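Local coordinates for putative DD-carboxypeptidase TP_0574 (PDB 1O75), which probably acts as a zinc-stimulated D,D-carboxypeptidase and binds penicillin, as a membrane-anchored lipoprotein of the syphilis spirochaete, at residues B[71-76]-B[103-108]; B[79-84]-B[91-96]; B[215-220]-B[325-330]; B[232-237]-B[290-295]. The protein carries 2 engineered substitutions. One frame throughout, in Å; residues are numbered along the deposited sequence.

Contact 1: residues B[71-76]-B[103-108]. With XE (xenon), chain G.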
# COMPACT_ATOMS: atom_id res chain seq x y z
N VAL B 71 15.48 7.61 -20.77
CA VAL B 71 15.14 8.68 -19.85
C VAL B 71 16.21 9.74 -19.64
O VAL B 71 17.40 9.43 -19.62
CB VAL B 71 14.86 8.08 -18.45
CG1 VAL B 71 14.54 9.20 -17.42
CG2 VAL B 71 13.75 7.05 -18.54
N GLU B 72 15.78 10.99 -19.47
CA GLU B 72 16.70 12.07 -19.15
C GLU B 72 16.14 12.74 -17.91
O GLU B 72 14.91 12.86 -17.76
CB GLU B 72 16.80 13.13 -20.26
CG GLU B 72 17.50 12.68 -21.52
CD GLU B 72 17.53 13.77 -22.56
OE1 GLU B 72 16.45 14.25 -22.97
OE2 GLU B 72 18.63 14.17 -22.97
N VAL B 73 17.01 13.16 -17.01
CA VAL B 73 16.57 13.85 -15.82
C VAL B 73 17.31 15.17 -15.72
O VAL B 73 18.45 15.29 -16.17
CB VAL B 73 16.81 13.01 -14.53
CG1 VAL B 73 15.92 11.78 -14.53
CG2 VAL B 73 18.26 12.58 -14.45
N LEU B 74 16.63 16.15 -15.16
CA LEU B 74 17.17 17.49 -14.95
C LEU B 74 17.20 17.69 -13.44
O LEU B 74 16.23 17.36 -12.75
CB LEU B 74 16.25 18.54 -15.56
CG LEU B 74 16.67 19.99 -15.36
CD1 LEU B 74 17.84 20.28 -16.29
CD2 LEU B 74 15.50 20.94 -15.67
N GLY B 75 18.29 18.26 -12.93
CA GLY B 75 18.39 18.50 -11.50
C GLY B 75 19.02 19.84 -11.16
O GLY B 75 19.70 20.45 -12.00
N GLU B 76 18.79 20.31 -9.93
CA GLU B 76 19.35 21.58 -9.46
C GLU B 76 20.48 21.31 -8.48
O GLU B 76 20.39 20.40 -7.65
CB GLU B 76 18.29 22.42 -8.76
CG GLU B 76 17.05 22.64 -9.56
CD GLU B 76 16.03 23.47 -8.83
OE1 GLU B 76 15.96 23.40 -7.58
OE2 GLU B 76 15.27 24.19 -9.50
N LYS B 103 21.75 20.69 -14.39
CA LYS B 103 22.47 19.75 -15.21
C LYS B 103 21.44 18.74 -15.71
O LYS B 103 20.49 18.42 -14.99
CB LYS B 103 23.53 19.05 -14.38
CG LYS B 103 24.52 18.24 -15.19
CD LYS B 103 25.51 19.14 -15.96
CE LYS B 103 26.47 19.86 -15.02
NZ LYS B 103 27.62 20.50 -15.75
N MET B 104 21.62 18.26 -16.93
CA MET B 104 20.71 17.28 -17.51
C MET B 104 21.55 16.09 -17.95
O MET B 104 22.55 16.25 -18.64
CB MET B 104 19.96 17.86 -18.71
CG MET B 104 18.88 16.93 -19.26
SD MET B 104 17.95 17.66 -20.63
CE MET B 104 16.93 18.85 -19.76
N VAL B 105 21.15 14.90 -17.54
CA VAL B 105 21.88 13.70 -17.89
C VAL B 105 20.90 12.63 -18.27
O VAL B 105 19.71 12.74 -17.99
CB VAL B 105 22.70 13.18 -16.67
CG1 VAL B 105 23.74 14.22 -16.24
CG2 VAL B 105 21.76 12.86 -15.50
N ARG B 106 21.41 11.60 -18.93
CA ARG B 106 20.59 10.46 -19.28
C ARG B 106 20.66 9.53 -18.05
O ARG B 106 21.71 9.43 -17.42
CB ARG B 106 21.18 9.74 -20.50
CG ARG B 106 21.14 10.58 -21.77
CD ARG B 106 21.51 9.75 -23.00
NE ARG B 106 22.94 9.52 -23.10
CZ ARG B 106 23.84 10.46 -23.36
NH1 ARG B 106 23.45 11.72 -23.58
NH2 ARG B 106 25.13 10.16 -23.41
N ALA B 107 19.54 8.89 -17.71
CA ALA B 107 19.50 7.96 -16.58
C ALA B 107 19.19 6.62 -17.22
O ALA B 107 18.13 6.45 -17.86
CB ALA B 107 18.40 8.36 -15.58
N SER B 108 20.09 5.66 -17.07
CA SER B 108 19.89 4.37 -17.71
C SER B 108 20.61 3.29 -16.94
O SER B 108 21.74 3.50 -16.48
CB SER B 108 20.41 4.45 -19.16
OG SER B 108 20.17 3.26 -19.89
XE XE G . 14.58 16.49 -18.39
O HOH W 1 17.41 5.46 -20.23
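Between the two strands, Val105 O is held by two donors of strand 71-76, one strong and one weak. The stronger is the amide of Val73, with Val73 N 2.9 Å from Val105 O and lying nearly along the C=O axis. The weaker is a CA-H contact, with Glu72 CA 3.3 Å from Val105 O. Val73 returns the bond: its O takes the amide of Val105 and a CA-H contact from Met104. Another pair of amide bonds joins Gly75 and Lys103, of which Gly75 N to Lys103 O at 3.0 Å is the shorter. These antiparallel strands belong to the large mixed sheet of the Tp47 a domain. One face carries Val73 and Val105. Both valines put CG2 in the crowded position between N and the carbonyl carbon, and the two CG2 atoms meet at 3.7 Å. Phe138 touches both side chains, and Ala62 of helix 60-65 touches Val73. On the other face, Leu74 and Met104 cross obliquely. Leu74 CG stands anti to its N (chi1 178°), and Leu74 CD1 reaches Met104 CE at 3.9 Å. Met104 runs extended to SD and then bends (chi3 -74°), which brings Met104 CE to 3.6 Å from the xenon. Glu72 O is 3.7 Å from the same xenon atom. Lys151 completes this pocket, while Glu72 OE1 is tied to His153. Water 1 bridges Val71 N and Ala107 O at one end. The xenon is held by dispersion against Leu74, the Met104 methyl and backbone atoms; no hydrogen bond or charge holds it.

Contact 2: residues B[79-84]-B[91-96]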
# COMPACT_ATOMS: atom_id res chain seq x y z
N LEU B 79 22.95 22.50 -2.39
CA LEU B 79 23.72 23.39 -1.52
C LEU B 79 23.82 22.78 -0.12
O LEU B 79 24.78 23.01 0.61
CB LEU B 79 23.05 24.76 -1.43
CG LEU B 79 23.04 25.53 -2.75
CD1 LEU B 79 22.26 26.82 -2.57
CD2 LEU B 79 24.48 25.83 -3.20
N SER B 80 22.80 22.02 0.27
CA SER B 80 22.86 21.35 1.57
C SER B 80 21.81 20.27 1.64
O SER B 80 20.83 20.30 0.91
CB SER B 80 22.63 22.33 2.73
OG SER B 80 21.27 22.66 2.87
N LYS B 81 22.04 19.28 2.49
CA LYS B 81 21.05 18.24 2.65
C LYS B 81 21.15 17.62 4.03
O LYS B 81 22.21 17.68 4.66
CB LYS B 81 21.14 17.21 1.53
CG LYS B 81 22.36 16.34 1.47
CD LYS B 81 22.04 15.24 0.47
CE LYS B 81 23.11 14.19 0.36
NZ LYS B 81 22.73 13.15 -0.64
N GLN B 82 20.03 17.06 4.48
CA GLN B 82 19.91 16.48 5.80
C GLN B 82 19.14 15.16 5.68
O GLN B 82 18.17 15.06 4.91
CB GLN B 82 19.17 17.47 6.71
CG GLN B 82 17.89 18.04 6.04
CD GLN B 82 17.30 19.29 6.72
OE1 GLN B 82 17.91 20.37 6.74
NE2 GLN B 82 16.09 19.14 7.26
N GLU B 83 19.56 14.15 6.42
CA GLU B 83 18.88 12.87 6.33
C GLU B 83 17.70 12.82 7.28
O GLU B 83 17.74 13.37 8.38
CB GLU B 83 19.85 11.72 6.64
CG GLU B 83 19.26 10.34 6.36
CD GLU B 83 20.22 9.19 6.71
OE1 GLU B 83 20.47 8.94 7.91
OE2 GLU B 83 20.71 8.55 5.77
N THR B 84 16.62 12.16 6.85
CA THR B 84 15.46 12.01 7.70
C THR B 84 14.86 10.64 7.35
O THR B 84 15.49 9.86 6.66
CB THR B 84 14.43 13.16 7.47
OG1 THR B 84 13.31 12.97 8.34
CG2 THR B 84 13.95 13.19 6.03
N LYS B 91 15.38 5.70 5.16
CA LYS B 91 16.12 6.96 5.08
C LYS B 91 15.81 7.72 3.79
O LYS B 91 15.68 7.12 2.73
CB LYS B 91 17.63 6.69 5.14
CG LYS B 91 18.08 6.00 6.43
CD LYS B 91 17.65 6.81 7.66
CE LYS B 91 18.06 6.11 8.96
NZ LYS B 91 17.51 6.83 10.15
N LYS B 92 15.69 9.04 3.89
CA LYS B 92 15.46 9.89 2.73
C LYS B 92 16.17 11.22 3.03
O LYS B 92 16.61 11.45 4.17
CB LYS B 92 13.97 10.14 2.51
CG LYS B 92 13.30 10.78 3.69
CD LYS B 92 11.86 11.11 3.40
CE LYS B 92 11.74 12.21 2.38
NZ LYS B 92 10.31 12.44 2.05
N TRP B 93 16.26 12.10 2.03
CA TRP B 93 16.96 13.37 2.19
C TRP B 93 16.14 14.60 1.89
O TRP B 93 15.31 14.59 0.98
CB TRP B 93 18.21 13.36 1.31
CG TRP B 93 19.22 12.38 1.80
CD1 TRP B 93 20.23 12.63 2.69
CD2 TRP B 93 19.19 10.96 1.61
NE1 TRP B 93 20.82 11.45 3.07
CE2 TRP B 93 20.21 10.41 2.42
CE3 TRP B 93 18.40 10.09 0.82
CZ2 TRP B 93 20.46 9.02 2.48
CZ3 TRP B 93 18.66 8.71 0.88
CH2 TRP B 93 19.67 8.19 1.71
N GLU B 94 16.37 15.67 2.65
CA GLU B 94 15.68 16.94 2.48
C GLU B 94 16.81 17.86 2.01
O GLU B 94 17.91 17.83 2.55
CB GLU B 94 15.04 17.37 3.78
CG GLU B 94 13.70 16.65 3.93
CD GLU B 94 13.24 16.55 5.35
OE1 GLU B 94 12.12 16.04 5.56
OE2 GLU B 94 14.00 16.98 6.24
N TYR B 95 16.52 18.67 1.00
CA TYR B 95 17.53 19.49 0.35
C TYR B 95 17.32 20.99 0.27
O TYR B 95 16.22 21.50 0.45
CB TYR B 95 17.67 19.06 -1.11
CG TYR B 95 17.96 17.61 -1.38
CD1 TYR B 95 19.25 17.18 -1.61
CD2 TYR B 95 16.92 16.67 -1.50
CE1 TYR B 95 19.54 15.87 -1.96
CE2 TYR B 95 17.20 15.33 -1.85
CZ TYR B 95 18.51 14.95 -2.08
OH TYR B 95 18.84 13.65 -2.42
N GLU B 96 18.42 21.65 -0.08
CA GLU B 96 18.46 23.08 -0.34
C GLU B 96 19.22 23.08 -1.67
O GLU B 96 20.24 22.39 -1.82
CB GLU B 96 19.24 23.81 0.74
CG GLU B 96 19.04 25.31 0.70
CD GLU B 96 19.82 26.04 1.78
OE1 GLU B 96 19.75 25.60 2.96
OE2 GLU B 96 20.49 27.05 1.46
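Lys81 lays its ammonium over one face of the Trp93 indole as a cation-pi contact. Lys81 NZ is 4.4 Å from the centroid of the five-membered ring of Trp93, displaced toward the rim of the indole. The Lys81 chain leaves from the crowded position between N and the carbonyl carbon (chi1 67°) and then runs fully extended. It lies alongside both aromatic rings and points the same way; Lys81 CD touches Tyr95 CE1 at 3.5 Å. The charge has a second partner, a salt bridge to Glu144. A xenon atom touches Lys81 and Trp93 as well. Glu83 also runs beside the indole, with Glu83 OE2 3.3 Å from Trp93 CZ2 and the carboxylate tilted 55° to the ring. The two segments form the beta hairpin of strands 69-85 and 91-98. A classic beta bulge interrupts it, where Leu79 and Ser80 both face Glu96. Leu79 N makes the good bond, 2.8 Å to Glu96 O; Ser80 N adds a weak one to the same oxygen. Beyond the bulge, the Gln82-Glu94 and Thr84-Lys92 pairs are each doubly bonded by their amides. Across the former, Gln82 NE2 donates to Glu94 OE2 at 3.2 Å, and OE2 accepts through its anti lone pair. Thr84 crosses Glu94 at about a right angle, and its methyl is pressed tightly against Lys92, with Thr84 CG2 only 3.4 Å from Lys92 CG. On this face Glu94 OE1 and Lys92 NZ form salt bridges to Arg401 and Asp376 of the second subunit, respectively.

Contact 3: residues B[215-220]-B[325-330]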
# COMPACT_ATOMS: atom_id res chain seq x y z
N ASP B 215 -5.29 -11.55 -12.53
CA ASP B 215 -5.79 -12.18 -11.31
C ASP B 215 -7.15 -11.50 -11.10
O ASP B 215 -8.20 -12.14 -11.12
CB ASP B 215 -4.82 -11.92 -10.15
CG ASP B 215 -5.28 -12.56 -8.84
OD1 ASP B 215 -6.37 -13.16 -8.81
OD2 ASP B 215 -4.54 -12.46 -7.84
N THR B 216 -7.11 -10.18 -10.91
CA THR B 216 -8.33 -9.38 -10.76
C THR B 216 -8.06 -7.99 -11.34
O THR B 216 -6.89 -7.62 -11.55
CB THR B 216 -8.75 -9.16 -9.30
OG1 THR B 216 -7.69 -8.47 -8.60
CG2 THR B 216 -9.06 -10.48 -8.61
N VAL B 217 -9.12 -7.24 -11.59
CA VAL B 217 -9.00 -5.89 -12.13
C VAL B 217 -9.85 -4.95 -11.31
O VAL B 217 -11.04 -5.20 -11.13
CB VAL B 217 -9.53 -5.77 -13.57
CG1 VAL B 217 -9.39 -4.33 -14.04
CG2 VAL B 217 -8.79 -6.72 -14.49
N GLY B 218 -9.23 -3.87 -10.83
CA GLY B 218 -9.96 -2.87 -10.05
C GLY B 218 -10.15 -1.60 -10.89
O GLY B 218 -9.37 -1.36 -11.82
N THR B 219 -11.16 -0.80 -10.57
CA THR B 219 -11.43 0.42 -11.31
C THR B 219 -11.56 1.60 -10.35
O THR B 219 -12.14 1.46 -9.27
CB THR B 219 -12.74 0.25 -12.13
OG1 THR B 219 -12.51 -0.72 -13.15
CG2 THR B 219 -13.14 1.55 -12.79
N GLY B 220 -11.01 2.75 -10.73
CA GLY B 220 -11.08 3.93 -9.88
C GLY B 220 -11.36 5.17 -10.70
O GLY B 220 -11.14 5.17 -11.91
N VAL B 325 -0.98 -9.73 -22.00
CA VAL B 325 -1.96 -9.90 -20.93
C VAL B 325 -3.12 -9.01 -21.32
O VAL B 325 -2.96 -7.80 -21.41
CB VAL B 325 -1.41 -9.43 -19.59
CG1 VAL B 325 -2.52 -9.50 -18.53
CG2 VAL B 325 -0.20 -10.30 -19.21
N VAL B 326 -4.29 -9.60 -21.54
CA VAL B 326 -5.45 -8.83 -21.97
C VAL B 326 -6.45 -8.69 -20.85
O VAL B 326 -6.82 -9.68 -20.23
CB VAL B 326 -6.15 -9.49 -23.21
CG1 VAL B 326 -7.33 -8.64 -23.67
CG2 VAL B 326 -5.15 -9.65 -24.36
N ALA B 327 -6.91 -7.47 -20.61
CA ALA B 327 -7.88 -7.23 -19.55
C ALA B 327 -9.03 -6.37 -20.05
O ALA B 327 -8.80 -5.35 -20.69
CB ALA B 327 -7.20 -6.54 -18.35
N ASP B 328 -10.25 -6.77 -19.74
CA ASP B 328 -11.42 -6.00 -20.14
C ASP B 328 -11.96 -5.24 -18.92
O ASP B 328 -12.09 -5.81 -17.82
CB ASP B 328 -12.51 -6.92 -20.69
CG ASP B 328 -12.14 -7.52 -22.07
OD1 ASP B 328 -11.16 -7.05 -22.67
OD2 ASP B 328 -12.84 -8.44 -22.54
N VAL B 329 -12.27 -3.96 -19.11
CA VAL B 329 -12.78 -3.15 -18.01
C VAL B 329 -13.80 -2.16 -18.53
O VAL B 329 -13.79 -1.80 -19.71
CB VAL B 329 -11.61 -2.37 -17.32
CG1 VAL B 329 -10.98 -1.36 -18.29
CG2 VAL B 329 -12.15 -1.63 -16.13
N ARG B 330 -14.70 -1.72 -17.67
CA ARG B 330 -15.71 -0.75 -18.08
C ARG B 330 -15.59 0.52 -17.25
O ARG B 330 -15.47 0.45 -16.03
CB ARG B 330 -17.12 -1.33 -17.91
CG ARG B 330 -18.22 -0.36 -18.39
CD ARG B 330 -19.60 -0.79 -17.92
NE ARG B 330 -20.58 0.27 -18.19
CZ ARG B 330 -21.83 0.25 -17.73
NH1 ARG B 330 -22.24 -0.77 -16.99
NH2 ARG B 330 -22.66 1.23 -18.04
O HOH W 2 -15.65 -1.03 -14.01
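Two edge strands of facing antiparallel sheets meet here in the Tp47 C domain. Packing of the two sheets is consistent with the immunoglobulin-like beta-sandwich of the E-set clan. Strand 216-220 and strand 325-330 run roughly parallel, 30° apart, with axes 8.2 Å apart at their closest. No direct hydrogen bond links them; side chains bridge the gap. Val217 reaches across with both of its methyls. Its CG1 is anti to N (chi1 179°), and CG2 lies beside N. Val217 CG2 meets Ala327 CB at 4.2 Å, and Val217 CG1 meets Val329 CG2 at 4.4 Å. Val329 CG2 also has a closer neighbour, Thr219 OG1, at 3.1 Å. The two side chains cross obliquely. Thr219 OG1 sits beside its own N, and the methyl of Thr219 approaches the backbone carbonyl of Arg330 (Thr219 CG2 to Arg330 O 4.1 Å). Water 2 bridges the two strands, donating to Arg330 O and lying a long 3.3 Å from Thr219 OG1. Val214, just before the segment, packs on Val325 and Ala327 and extends the interface. The backbone of Thr219 is hydrogen-bonded to the second subunit, where Ser87 packs on its side chain. Methyl contacts therefore join the sheets on the inside, while at the Thr219 end a hydroxyl and one water supply the polar link.

Contact 4: residues B[232-237]-B[290-295]. With PDX (2,3-di-O-sulfo-alpha-D-glucopyranose), chain C; PDX (2,3-di-O-sulfo-alpha-D-glucopyranose), chain D.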
# COMPACT_ATOMS: atom_id res chain seq x y z
N SER B 232 -6.70 -0.98 -12.34
CA SER B 232 -5.60 -1.57 -11.61
C SER B 232 -5.62 -3.05 -11.91
O SER B 232 -6.50 -3.78 -11.43
CB SER B 232 -5.77 -1.36 -10.10
OG SER B 232 -5.48 -0.02 -9.77
N VAL B 233 -4.66 -3.51 -12.69
CA VAL B 233 -4.63 -4.92 -13.03
C VAL B 233 -3.74 -5.70 -12.06
O VAL B 233 -2.53 -5.46 -12.01
CB VAL B 233 -4.13 -5.10 -14.49
CG1 VAL B 233 -4.16 -6.57 -14.89
CG2 VAL B 233 -4.97 -4.26 -15.46
N MET B 234 -4.33 -6.59 -11.27
CA MET B 234 -3.53 -7.42 -10.37
C MET B 234 -3.16 -8.65 -11.19
O MET B 234 -4.01 -9.21 -11.89
CB MET B 234 -4.34 -7.82 -9.14
CG MET B 234 -4.63 -6.65 -8.21
SD MET B 234 -3.19 -6.25 -7.20
CE MET B 234 -3.25 -7.68 -6.04
N LEU B 235 -1.91 -9.08 -11.10
CA LEU B 235 -1.42 -10.21 -11.90
C LEU B 235 -1.09 -11.49 -11.14
O LEU B 235 -0.82 -11.46 -9.93
CB LEU B 235 -0.15 -9.76 -12.64
CG LEU B 235 -0.33 -8.50 -13.52
CD1 LEU B 235 1.03 -7.98 -13.92
CD2 LEU B 235 -1.14 -8.84 -14.78
N LYS B 236 -1.15 -12.63 -11.84
CA LYS B 236 -0.78 -13.91 -11.24
C LYS B 236 -0.15 -14.75 -12.36
O LYS B 236 -0.17 -14.36 -13.53
CB LYS B 236 -1.98 -14.63 -10.60
CG LYS B 236 -3.04 -15.12 -11.58
CD LYS B 236 -4.22 -15.76 -10.83
CE LYS B 236 -5.21 -16.43 -11.80
NZ LYS B 236 -6.36 -17.02 -11.07
N ARG B 237 0.43 -15.89 -12.00
CA ARG B 237 1.07 -16.72 -12.99
C ARG B 237 0.04 -17.51 -13.77
O ARG B 237 -1.04 -17.83 -13.25
CB ARG B 237 2.08 -17.66 -12.32
CG ARG B 237 3.36 -17.83 -13.13
CD ARG B 237 4.47 -18.52 -12.32
NE ARG B 237 4.07 -19.86 -11.92
CZ ARG B 237 4.78 -20.64 -11.11
NH1 ARG B 237 5.92 -20.19 -10.60
NH2 ARG B 237 4.34 -21.85 -10.79
N ARG B 290 5.87 -5.37 -3.40
CA ARG B 290 5.42 -6.75 -3.48
C ARG B 290 4.06 -7.00 -4.14
O ARG B 290 3.77 -8.13 -4.48
CB ARG B 290 5.42 -7.34 -2.07
CG ARG B 290 6.81 -7.40 -1.45
CD ARG B 290 6.70 -7.29 0.04
NE ARG B 290 7.91 -7.72 0.72
CZ ARG B 290 8.41 -8.95 0.64
NH1 ARG B 290 7.81 -9.88 -0.11
NH2 ARG B 290 9.50 -9.26 1.34
N VAL B 291 3.25 -5.96 -4.31
CA VAL B 291 1.94 -6.13 -4.92
C VAL B 291 2.09 -6.15 -6.44
O VAL B 291 2.51 -5.16 -7.05
CB VAL B 291 1.00 -5.00 -4.49
CG1 VAL B 291 -0.41 -5.24 -5.04
CG2 VAL B 291 0.97 -4.92 -2.97
N PRO B 292 1.75 -7.28 -7.09
CA PRO B 292 1.86 -7.45 -8.54
C PRO B 292 0.77 -6.70 -9.30
O PRO B 292 -0.12 -7.28 -9.92
CB PRO B 292 1.78 -8.97 -8.70
CG PRO B 292 0.75 -9.34 -7.66
CD PRO B 292 1.11 -8.45 -6.46
N ARG B 293 0.86 -5.38 -9.25
CA ARG B 293 -0.15 -4.53 -9.87
C ARG B 293 0.40 -3.60 -10.95
O ARG B 293 1.52 -3.09 -10.83
CB ARG B 293 -0.81 -3.71 -8.76
CG ARG B 293 -1.72 -2.57 -9.20
CD ARG B 293 -2.32 -1.89 -7.96
NE ARG B 293 -1.26 -1.47 -7.05
CZ ARG B 293 -1.30 -1.54 -5.72
NH1 ARG B 293 -2.36 -2.01 -5.08
NH2 ARG B 293 -0.24 -1.13 -5.02
N ILE B 294 -0.36 -3.42 -12.02
CA ILE B 294 0.02 -2.47 -13.06
C ILE B 294 -1.23 -1.65 -13.26
O ILE B 294 -2.31 -2.22 -13.42
CB ILE B 294 0.45 -3.15 -14.35
CG1 ILE B 294 1.75 -3.92 -14.09
CG2 ILE B 294 0.69 -2.09 -15.45
CD1 ILE B 294 2.43 -4.37 -15.32
N SER B 295 -1.10 -0.33 -13.20
CA SER B 295 -2.26 0.55 -13.37
C SER B 295 -2.22 1.28 -14.71
O SER B 295 -1.15 1.70 -15.18
CB SER B 295 -2.32 1.55 -12.22
OG SER B 295 -2.42 0.84 -10.99
C1 PDX C . 1.73 -0.59 -1.24
C2 PDX C . 3.18 -0.92 -1.53
C3 PDX C . 3.87 -1.43 -0.27
C4 PDX C . 3.71 -0.46 0.91
C5 PDX C . 2.23 -0.19 1.13
C6 PDX C . 1.95 0.80 2.21
O2 PDX C . 3.20 -1.92 -2.57
O3 PDX C . 5.27 -1.56 -0.54
O4 PDX C . 4.36 -0.97 2.11
O5 PDX C . 1.61 0.32 -0.11
O6 PDX C . 1.13 1.87 1.70
O1S PDX C . 4.05 -2.67 -4.59
O2S PDX C . 4.83 -0.55 -3.81
O3S PDX C . 2.51 -0.76 -4.59
O1X PDX C . 7.36 -2.50 -0.76
O2X PDX C . 5.37 -3.81 -0.97
O3X PDX C . 6.07 -3.06 1.20
S PDX C . 3.74 -1.56 -3.89
S' PDX C . 6.01 -2.84 -0.27
C1 PDX D . -2.50 -4.21 -1.74
C2 PDX D . -1.91 -5.23 -0.74
C3 PDX D . -1.71 -4.57 0.64
C4 PDX D . -0.86 -3.28 0.53
C5 PDX D . -1.43 -2.35 -0.56
C6 PDX D . -0.49 -1.22 -0.86
O1 PDX D . -3.77 -3.79 -1.26
O2 PDX D . -2.80 -6.36 -0.58
O3 PDX D . -1.01 -5.49 1.52
O4 PDX D . -0.70 -2.69 1.85
O5 PDX D . -1.59 -3.07 -1.84
O6 PDX D . 0.89 -1.70 -0.96
O1S PDX D . -3.27 -8.62 -0.99
O2S PDX D . -2.43 -7.31 -2.86
O3S PDX D . -1.00 -8.00 -1.07
O1X PDX D . -1.41 -4.76 3.64
O2X PDX D . -2.67 -6.63 2.81
O3X PDX D . -0.36 -6.92 3.28
S PDX D . -2.40 -7.64 -1.27
S' PDX D . -1.42 -6.04 2.85
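The flat guanidinium of Arg293 has Val291 CG1 over one face, 3.7 Å above its plane and toward the rim. At its edge lie two sulfated glucose units. Arg293 NH2 is 2.8 Å from O3S of the chain C sugar, in plane, but the bond is bent and weak. Arg293 NH1 makes another weak bond, to the ring oxygen O5 of the chain D sugar. A bend at chi3 (55°) turns the guanidinium toward these oxygens. Beside the Arg293 chain runs Met234, pointing the same way and folded at chi2 and chi3. Met234 SD touches Val291 CG1 at 3.7 Å, and Met234 CE lies 3.3 Å from O2S of the chain D sugar. The straightest sugar bond is Arg290 N to O2X of the chain C sugar, at 2.9 Å and 177°. Behind the site, Val233 and Ile294 exchange two amide bonds, and Leu235 N donates to Pro292 O at 2.8 Å. Leu235 CD1 also packs on Ile294 CD1 at 4.1 Å. Helix 245-252 covers this side, with Tyr251 touching both residues. Arg290 and Val291 of the second subunit bind the sugars too. Pro292 centres an inverse gamma turn, closed by Arg293 N to Val291 O at 2.8 Å. This turn leads from the sulfate-binding loop into strand 293-298, so the glycan pocket is built partly on an antiparallel sheet of the C domain.

From the N terminus, the first strand used is 69-85, which serves contacts 1 and 2. Contact 2 closes the short hairpin to strand 91-98. Contact 1 closes a wider loop with strand 101-114, so contact 2 nests inside it; both belong to the mixed sheet of the a domain. The chain then passes to the C domain, where the same nesting recurs. Contact 3 opens on strand 212-220 and closes at strand 325-331, joining two sheets. Contact 4 lies within that loop and pairs strands 229-237 and 293-298. Contacts 3 and 4 touch through backbone bonds between 212-220 and 229-237. The two nests stand in series, and all four contacts reach the second subunit, contact 1 through Glu76.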